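Local coordinates for acyl-CoA dehydrogenase domain protein Tcur3481 (PDB 6WY9), which binds FAD and, as a member of the acyl-CoA dehydrogenase family, probably oxidises acyl-CoA thioesters to enoyl-CoA, at residues 295-309 and 340-354. Sequence-based numbering, arbitrary orientation.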
ATOM      1  N   LYS B 295      -7.354   0.681 -23.425  1.00 38.48           N
ATOM      2  CA  LYS B 295      -6.655   1.132 -22.213  1.00 38.33           C
ATOM      3  C   LYS B 295      -7.626   1.755 -21.209  1.00 37.99           C
ATOM      4  O   LYS B 295      -7.486   1.549 -20.002  1.00 37.62           O
ATOM      5  CB  LYS B 295      -5.527   2.103 -22.559  1.00 41.41           C
ATOM      6  CG  LYS B 295      -4.350   1.410 -23.282  1.00 45.10           C
ATOM      7  CD  LYS B 295      -3.064   2.278 -23.314  1.00 49.43           C
ATOM      8  CE  LYS B 295      -3.182   3.446 -24.267  1.00 53.19           C
ATOM      9  NZ  LYS B 295      -2.975   2.970 -25.654  1.00 55.42           N
ATOM     10  N   ALA B 296      -8.550   2.582 -21.669  1.00 37.91           N
ATOM     11  CA  ALA B 296      -9.371   3.307 -20.709  1.00 40.03           C
ATOM     12  C   ALA B 296     -10.246   2.343 -19.907  1.00 40.75           C
ATOM     13  O   ALA B 296     -10.457   2.544 -18.712  1.00 39.77           O
ATOM     14  CB  ALA B 296     -10.212   4.370 -21.416  1.00 38.79           C
ATOM     15  N   ALA B 297     -10.781   1.304 -20.565  1.00 43.03           N
ATOM     16  CA  ALA B 297     -11.615   0.326 -19.874  1.00 42.77           C
ATOM     17  C   ALA B 297     -10.822  -0.457 -18.836  1.00 41.88           C
ATOM     18  O   ALA B 297     -11.325  -0.714 -17.733  1.00 41.81           O
ATOM     19  CB  ALA B 297     -12.266  -0.605 -20.910  1.00 43.43           C
ATOM     20  N   LEU B 298      -9.564  -0.821 -19.158  1.00 39.09           N
ATOM     21  CA  LEU B 298      -8.711  -1.521 -18.210  1.00 37.82           C
ATOM     22  C   LEU B 298      -8.328  -0.644 -17.028  1.00 36.01           C
ATOM     23  O   LEU B 298      -8.180  -1.158 -15.909  1.00 34.13           O
ATOM     24  CB  LEU B 298      -7.445  -2.045 -18.913  1.00 39.22           C
ATOM     25  CG  LEU B 298      -7.603  -3.426 -19.585  1.00 41.85           C
ATOM     26  CD1 LEU B 298      -6.426  -3.729 -20.548  1.00 41.57           C
ATOM     27  CD2 LEU B 298      -7.741  -4.538 -18.490  1.00 39.51           C
ATOM     28  N   VAL B 299      -8.117   0.660 -17.255  1.00 35.50           N
ATOM     29  CA  VAL B 299      -7.864   1.578 -16.148  1.00 34.78           C
ATOM     30  C   VAL B 299      -9.089   1.640 -15.240  1.00 35.94           C
ATOM     31  O   VAL B 299      -8.972   1.545 -14.014  1.00 35.27           O
ATOM     32  CB  VAL B 299      -7.470   2.989 -16.658  1.00 35.84           C
ATOM     33  CG1 VAL B 299      -7.519   4.014 -15.529  1.00 33.13           C
ATOM     34  CG2 VAL B 299      -6.042   2.993 -17.249  1.00 34.70           C
ATOM     35  N   ALA B 300     -10.282   1.799 -15.825  1.00 36.18           N
ATOM     36  CA  ALA B 300     -11.466   1.811 -14.965  1.00 36.55           C
ATOM     37  C   ALA B 300     -11.575   0.499 -14.198  1.00 34.70           C
ATOM     38  O   ALA B 300     -11.854   0.495 -12.998  1.00 35.44           O
ATOM     39  CB  ALA B 300     -12.727   2.065 -15.783  1.00 37.39           C
ATOM     40  N   LYS B 301     -11.326  -0.621 -14.872  1.00 36.77           N
ATOM     41  CA  LYS B 301     -11.446  -1.937 -14.234  1.00 35.42           C
ATOM     42  C   LYS B 301     -10.386  -2.144 -13.158  1.00 36.84           C
ATOM     43  O   LYS B 301     -10.664  -2.745 -12.104  1.00 35.79           O
ATOM     44  CB  LYS B 301     -11.363  -3.034 -15.317  1.00 38.46           C
ATOM     45  CG  LYS B 301     -11.506  -4.481 -14.800  1.00 40.14           C
ATOM     46  CD  LYS B 301     -12.839  -4.651 -14.016  1.00 43.89           C
ATOM     47  CE  LYS B 301     -13.199  -6.148 -13.855  1.00 47.57           C
ATOM     48  NZ  LYS B 301     -12.036  -6.998 -13.401  1.00 49.75           N
ATOM     49  N   TRP B 302      -9.142  -1.688 -13.398  1.00 34.82           N
ATOM     50  CA  TRP B 302      -8.130  -1.837 -12.351  1.00 33.21           C
ATOM     51  C   TRP B 302      -8.512  -1.044 -11.102  1.00 33.72           C
ATOM     52  O   TRP B 302      -8.359  -1.535  -9.972  1.00 34.21           O
ATOM     53  CB  TRP B 302      -6.739  -1.394 -12.850  1.00 32.94           C
ATOM     54  CG  TRP B 302      -5.725  -1.445 -11.710  1.00 33.75           C
ATOM     55  CD1 TRP B 302      -5.059  -2.553 -11.272  1.00 34.52           C
ATOM     56  CD2 TRP B 302      -5.311  -0.363 -10.858  1.00 33.93           C
ATOM     57  NE1 TRP B 302      -4.234  -2.241 -10.216  1.00 35.46           N
ATOM     58  CE2 TRP B 302      -4.359  -0.894  -9.947  1.00 33.83           C
ATOM     59  CE3 TRP B 302      -5.628   1.012 -10.795  1.00 33.05           C
ATOM     60  CZ2 TRP B 302      -3.714  -0.112  -8.982  1.00 32.79           C
ATOM     61  CZ3 TRP B 302      -4.988   1.801  -9.805  1.00 34.90           C
ATOM     62  CH2 TRP B 302      -4.059   1.220  -8.897  1.00 34.35           C
ATOM     63  N   TRP B 303      -8.982   0.198 -11.278  1.00 33.13           N
ATOM     64  CA  TRP B 303      -9.457   0.976 -10.122  1.00 34.74           C
ATOM     65  C   TRP B 303     -10.563   0.228  -9.376  1.00 34.90           C
ATOM     66  O   TRP B 303     -10.567   0.189  -8.139  1.00 35.45           O
ATOM     67  CB  TRP B 303      -9.941   2.359 -10.574  1.00 33.95           C
ATOM     68  CG  TRP B 303      -8.825   3.347 -10.537  1.00 34.42           C
ATOM     69  CD1 TRP B 303      -8.141   3.868 -11.612  1.00 35.51           C
ATOM     70  CD2 TRP B 303      -8.180   3.840  -9.366  1.00 33.48           C
ATOM     71  NE1 TRP B 303      -7.136   4.687 -11.173  1.00 35.14           N
ATOM     72  CE2 TRP B 303      -7.136   4.693  -9.794  1.00 35.31           C
ATOM     73  CE3 TRP B 303      -8.400   3.665  -7.985  1.00 33.63           C
ATOM     74  CZ2 TRP B 303      -6.299   5.371  -8.902  1.00 34.78           C
ATOM     75  CZ3 TRP B 303      -7.589   4.356  -7.078  1.00 34.30           C
ATOM     76  CH2 TRP B 303      -6.538   5.215  -7.540  1.00 35.45           C
ATOM     77  N   ALA B 304     -11.501  -0.380 -10.125  1.00 35.10           N
ATOM     78  CA  ALA B 304     -12.537  -1.220  -9.514  1.00 35.90           C
ATOM     79  C   ALA B 304     -11.917  -2.369  -8.740  1.00 37.42           C
ATOM     80  O   ALA B 304     -12.344  -2.677  -7.616  1.00 38.41           O
ATOM     81  CB  ALA B 304     -13.471  -1.795 -10.602  1.00 34.24           C
ATOM     82  N   ASP B 305     -10.941  -3.045  -9.361  1.00 35.01           N
ATOM     83  CA  ASP B 305     -10.369  -4.260  -8.786  1.00 37.03           C
ATOM     84  C   ASP B 305      -9.542  -3.948  -7.553  1.00 38.69           C
ATOM     85  O   ASP B 305      -9.466  -4.762  -6.624  1.00 40.90           O
ATOM     86  CB  ASP B 305      -9.447  -4.968  -9.787  1.00 37.78           C
ATOM     87  CG  ASP B 305     -10.171  -5.431 -11.024  1.00 45.33           C
ATOM     88  OD1 ASP B 305     -11.388  -5.581 -10.958  1.00 47.30           O
ATOM     89  OD2 ASP B 305      -9.468  -5.677 -12.027  1.00 48.94           O
ATOM     90  N   GLU B 306      -8.840  -2.818  -7.560  1.00 36.44           N
ATOM     91  CA  GLU B 306      -7.899  -2.532  -6.479  1.00 37.17           C
ATOM     92  C   GLU B 306      -8.494  -1.527  -5.498  1.00 36.24           C
ATOM     93  O   GLU B 306      -8.579  -1.795  -4.299  1.00 35.84           O
ATOM     94  CB  GLU B 306      -6.568  -2.009  -7.063  1.00 39.39           C
ATOM     95  CG  GLU B 306      -5.478  -1.649  -6.033  1.00 40.91           C
ATOM     96  CD  GLU B 306      -4.823  -2.885  -5.423  1.00 44.48           C
ATOM     97  OE1 GLU B 306      -4.783  -3.959  -6.080  1.00 44.00           O
ATOM     98  OE2 GLU B 306      -4.357  -2.775  -4.272  1.00 46.43           O
ATOM     99  N   GLY B 307      -8.900  -0.369  -5.993  1.00 36.37           N
ATOM    100  CA  GLY B 307      -9.573   0.592  -5.125  1.00 38.04           C
ATOM    101  C   GLY B 307     -10.881   0.059  -4.546  1.00 36.76           C
ATOM    102  O   GLY B 307     -11.124   0.160  -3.340  1.00 39.18           O
ATOM    103  N   GLY B 308     -11.728  -0.534  -5.389  1.00 37.05           N
ATOM    104  CA  GLY B 308     -13.007  -1.043  -4.887  1.00 35.86           C
ATOM    105  C   GLY B 308     -12.830  -2.115  -3.826  1.00 36.64           C
ATOM    106  O   GLY B 308     -13.531  -2.122  -2.803  1.00 34.37           O
ATOM    107  N   LEU B 309     -11.863  -3.004  -4.031  1.00 34.81           N
ATOM    108  CA  LEU B 309     -11.590  -4.032  -3.042  1.00 36.65           C
ATOM    109  C   LEU B 309     -11.008  -3.423  -1.782  1.00 36.37           C
ATOM    110  O   LEU B 309     -11.358  -3.856  -0.676  1.00 34.58           O
ATOM    111  CB  LEU B 309     -10.635  -5.084  -3.587  1.00 36.05           C
ATOM    112  CG  LEU B 309     -10.511  -6.331  -2.705  1.00 37.97           C
ATOM    113  CD1 LEU B 309     -11.968  -6.897  -2.444  1.00 37.74           C
ATOM    114  CD2 LEU B 309      -9.635  -7.316  -3.431  1.00 37.08           C
ATOM    115  N   ILE B 340     -16.548  -8.934  -7.589  1.00 35.18           N
ATOM    116  CA  ILE B 340     -16.396  -8.100  -8.775  1.00 36.30           C
ATOM    117  C   ILE B 340     -14.913  -7.870  -9.075  1.00 36.77           C
ATOM    118  O   ILE B 340     -14.497  -7.836 -10.249  1.00 34.94           O
ATOM    119  CB  ILE B 340     -17.164  -6.776  -8.601  1.00 37.51           C
ATOM    120  CG1 ILE B 340     -18.666  -7.036  -8.661  1.00 37.18           C
ATOM    121  CG2 ILE B 340     -16.812  -5.791  -9.732  1.00 37.65           C
ATOM    122  CD1 ILE B 340     -19.479  -5.780  -8.213  1.00 37.14           C
ATOM    123  N   SER B 341     -14.096  -7.737  -8.024  1.00 36.47           N
ATOM    124  CA  SER B 341     -12.682  -7.398  -8.200  1.00 37.32           C
ATOM    125  C   SER B 341     -11.892  -8.520  -8.869  1.00 37.42           C
ATOM    126  O   SER B 341     -10.726  -8.307  -9.258  1.00 37.65           O
ATOM    127  CB  SER B 341     -12.044  -7.045  -6.842  1.00 37.68           C
ATOM    128  OG  SER B 341     -12.004  -8.211  -6.002  1.00 38.05           O
ATOM    129  N   GLY B 342     -12.495  -9.696  -9.020  1.00 35.92           N
ATOM    130  CA  GLY B 342     -11.872 -10.805  -9.743  1.00 35.48           C
ATOM    131  C   GLY B 342     -12.571 -11.182 -11.053  1.00 35.45           C
ATOM    132  O   GLY B 342     -12.142 -12.118 -11.742  1.00 35.17           O
ATOM    133  N   THR B 343     -13.651 -10.484 -11.402  1.00 35.75           N
ATOM    134  CA  THR B 343     -14.487 -10.910 -12.533  1.00 37.46           C
ATOM    135  C   THR B 343     -13.823 -10.419 -13.810  1.00 39.29           C
ATOM    136  O   THR B 343     -13.470  -9.240 -13.915  1.00 35.14           O
ATOM    137  CB  THR B 343     -15.902 -10.377 -12.363  1.00 36.27           C
ATOM    138  OG1 THR B 343     -16.368 -10.871 -11.084  1.00 36.64           O
ATOM    139  CG2 THR B 343     -16.846 -10.890 -13.527  1.00 38.66           C
ATOM    140  N   LEU B 344     -13.584 -11.358 -14.729  1.00 39.53           N
ATOM    141  CA  LEU B 344     -12.740 -11.218 -15.899  1.00 42.78           C
ATOM    142  C   LEU B 344     -11.275 -11.119 -15.528  1.00 42.93           C
ATOM    143  O   LEU B 344     -10.471 -10.699 -16.354  1.00 44.13           O
ATOM    144  CB  LEU B 344     -13.116 -10.012 -16.778  1.00 40.50           C
ATOM    145  CG  LEU B 344     -14.587  -9.960 -17.154  1.00 40.71           C
ATOM    146  CD1 LEU B 344     -14.953  -8.768 -18.099  1.00 42.97           C
ATOM    147  CD2 LEU B 344     -15.089 -11.331 -17.708  1.00 42.52           C
ATOM    148  N   GLY B 345     -10.898 -11.514 -14.317  1.00 41.88           N
ATOM    149  CA  GLY B 345      -9.530 -11.323 -13.878  1.00 37.86           C
ATOM    150  C   GLY B 345      -9.415 -10.262 -12.787  1.00 38.44           C
ATOM    151  O   GLY B 345     -10.262  -9.371 -12.646  1.00 37.09           O
ATOM    152  N   GLY B 346      -8.367 -10.399 -11.963  1.00 35.32           N
ATOM    153  CA  GLY B 346      -8.146  -9.510 -10.834  1.00 34.64           C
ATOM    154  C   GLY B 346      -7.168  -8.390 -11.170  1.00 35.54           C
ATOM    155  O   GLY B 346      -6.777  -8.190 -12.329  1.00 32.78           O
ATOM    156  N   ALA B 347      -6.769  -7.646 -10.113  1.00 33.35           N
ATOM    157  CA  ALA B 347      -5.952  -6.439 -10.296  1.00 34.13           C
ATOM    158  C   ALA B 347      -4.609  -6.753 -10.976  1.00 37.00           C
ATOM    159  O   ALA B 347      -4.185  -6.040 -11.903  1.00 33.88           O
ATOM    160  CB  ALA B 347      -5.730  -5.766  -8.927  1.00 33.04           C
ATOM    161  N   SER B 348      -3.913  -7.813 -10.527  1.00 35.84           N
ATOM    162  CA  SER B 348      -2.596  -8.112 -11.131  1.00 36.00           C
ATOM    163  C   SER B 348      -2.715  -8.476 -12.610  1.00 35.11           C
ATOM    164  O   SER B 348      -1.926  -8.002 -13.449  1.00 34.23           O
ATOM    165  CB  SER B 348      -1.903  -9.243 -10.357  1.00 36.00           C
ATOM    166  OG  SER B 348      -1.575  -8.820  -9.051  1.00 37.97           O
ATOM    167  N   ALA B 349      -3.723  -9.294 -12.971  1.00 34.89           N
ATOM    168  CA  ALA B 349      -3.931  -9.619 -14.371  1.00 37.17           C
ATOM    169  C   ALA B 349      -4.203  -8.358 -15.171  1.00 38.32           C
ATOM    170  O   ALA B 349      -3.744  -8.210 -16.317  1.00 36.27           O
ATOM    171  CB  ALA B 349      -5.108 -10.637 -14.520  1.00 37.60           C
ATOM    172  N   ASP B 350      -5.035  -7.472 -14.627  1.00 38.14           N
ATOM    173  CA  ASP B 350      -5.378  -6.283 -15.400  1.00 38.50           C
ATOM    174  C   ASP B 350      -4.160  -5.388 -15.617  1.00 35.04           C
ATOM    175  O   ASP B 350      -4.026  -4.794 -16.687  1.00 34.90           O
ATOM    176  CB  ASP B 350      -6.519  -5.551 -14.727  1.00 42.50           C
ATOM    177  CG  ASP B 350      -7.851  -6.274 -15.000  1.00 47.75           C
ATOM    178  OD1 ASP B 350      -8.043  -6.881 -16.102  1.00 51.34           O
ATOM    179  OD2 ASP B 350      -8.678  -6.256 -14.127  1.00 49.83           O
ATOM    180  N   LEU B 351      -3.277  -5.278 -14.627  1.00 34.58           N
ATOM    181  CA  LEU B 351      -2.037  -4.535 -14.853  1.00 35.74           C
ATOM    182  C   LEU B 351      -1.192  -5.191 -15.920  1.00 37.41           C
ATOM    183  O   LEU B 351      -0.583  -4.504 -16.742  1.00 37.94           O
ATOM    184  CB  LEU B 351      -1.228  -4.391 -13.550  1.00 33.87           C
ATOM    185  CG  LEU B 351      -1.825  -3.517 -12.429  1.00 35.37           C
ATOM    186  CD1 LEU B 351      -0.902  -3.485 -11.157  1.00 35.63           C
ATOM    187  CD2 LEU B 351      -2.168  -2.053 -12.923  1.00 36.23           C
ATOM    188  N   GLN B 352      -1.124  -6.528 -15.933  1.00 36.48           N
ATOM    189  CA  GLN B 352      -0.328  -7.168 -16.973  1.00 35.11           C
ATOM    190  C   GLN B 352      -0.875  -6.878 -18.373  1.00 36.60           C
ATOM    191  O   GLN B 352      -0.122  -6.530 -19.292  1.00 35.81           O
ATOM    192  CB  GLN B 352      -0.256  -8.668 -16.741  1.00 34.66           C
ATOM    193  CG  GLN B 352       0.660  -9.350 -17.797  1.00 34.77           C
ATOM    194  CD  GLN B 352       0.902 -10.789 -17.422  1.00 38.03           C
ATOM    195  OE1 GLN B 352       1.652 -11.070 -16.443  1.00 37.75           O
ATOM    196  NE2 GLN B 352       0.265 -11.742 -18.171  1.00 37.57           N
ATOM    197  N   ARG B 353      -2.188  -7.019 -18.551  1.00 36.15           N
ATOM    198  CA  ARG B 353      -2.815  -6.737 -19.829  1.00 40.10           C
ATOM    199  C   ARG B 353      -2.620  -5.275 -20.224  1.00 37.84           C
ATOM    200  O   ARG B 353      -2.317  -4.963 -21.388  1.00 37.96           O
ATOM    201  CB  ARG B 353      -4.306  -7.095 -19.757  1.00 43.72           C
ATOM    202  CG  ARG B 353      -4.981  -7.058 -21.133  1.00 52.93           C
ATOM    203  CD  ARG B 353      -6.433  -7.599 -21.077  1.00 61.05           C
ATOM    204  NE  ARG B 353      -6.478  -9.057 -20.884  1.00 67.94           N
ATOM    205  CZ  ARG B 353      -6.188  -9.951 -21.834  1.00 72.87           C
ATOM    206  NH1 ARG B 353      -6.248 -11.245 -21.574  1.00 73.59           N
ATOM    207  NH2 ARG B 353      -5.811  -9.543 -23.035  1.00 76.48           N
ATOM    208  N   LEU B 354      -2.851  -4.356 -19.280  1.00 37.51           N
ATOM    209  CA  LEU B 354      -2.658  -2.943 -19.571  1.00 39.18           C
ATOM    210  C   LEU B 354      -1.193  -2.658 -19.936  1.00 36.91           C
ATOM    211  O   LEU B 354      -0.912  -1.851 -20.823  1.00 37.97           O
ATOM    212  CB  LEU B 354      -3.089  -2.097 -18.363  1.00 37.24           C
ATOM    213  CG  LEU B 354      -2.914  -0.567 -18.432  1.00 37.50           C
ATOM    214  CD1 LEU B 354      -3.715   0.056 -19.632  1.00 37.41           C
ATOM    215  CD2 LEU B 354      -3.439   0.059 -17.173  1.00 37.08           C
TER
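Lys301 reaches from helix 295-309 into the loop ahead of helix 347-354, where its NZ gives a hydrogen bond to Thr343 O at 2.7 Å. The ammonium approaches at a C=O...N angle of 158°. One turn on, Asp305 offers the syn lone pair of OD1 to the same NZ (2.9 Å), completing a salt bridge within the helix. Asp350 joins the network from the second helix, a looser salt-bridge partner whose exact position is doubtful. A long, flexible lysine suits this place: a bend at chi2 (56°) and another at chi4 curl its chain, bringing one buried charge to the Asp305 carboxylate and a loop carbonyl, with the Asp350 carboxylate less certainly placed nearby.

Beside this polar cluster the helices meet through apolar groups. Leu351 lays CD2 over one face of the Trp302 indole, a CH-pi contact 3.5 Å from the centroid of the five-membered ring, while Ala347 O lies at the ring edge. Ala347, with nothing beyond its CB, lets the first turn come close, its CB 3.9 Å from Asp305 CB. Further along, Leu298 sets CD1 against the aliphatic CG of Arg353 (3.7 Å), whose guanidinium goes on to a salt bridge with Asp130. Leu354 CD2 meets Val299 CG2 at 3.9 Å.

Gly346 occupies the N-cap position of the second helix, and a type II turn from Gly342 to Gly345 shapes the lysine's loop. Outward, Val299 packs on helix 260-288 and Thr343 on helix 215-248. The nearly antiparallel pair, whose short segments bring their axes within 9.1 Å at 156° between N-to-C directions, belongs to the C-terminal helical bundle characteristic of acyl-CoA dehydrogenases.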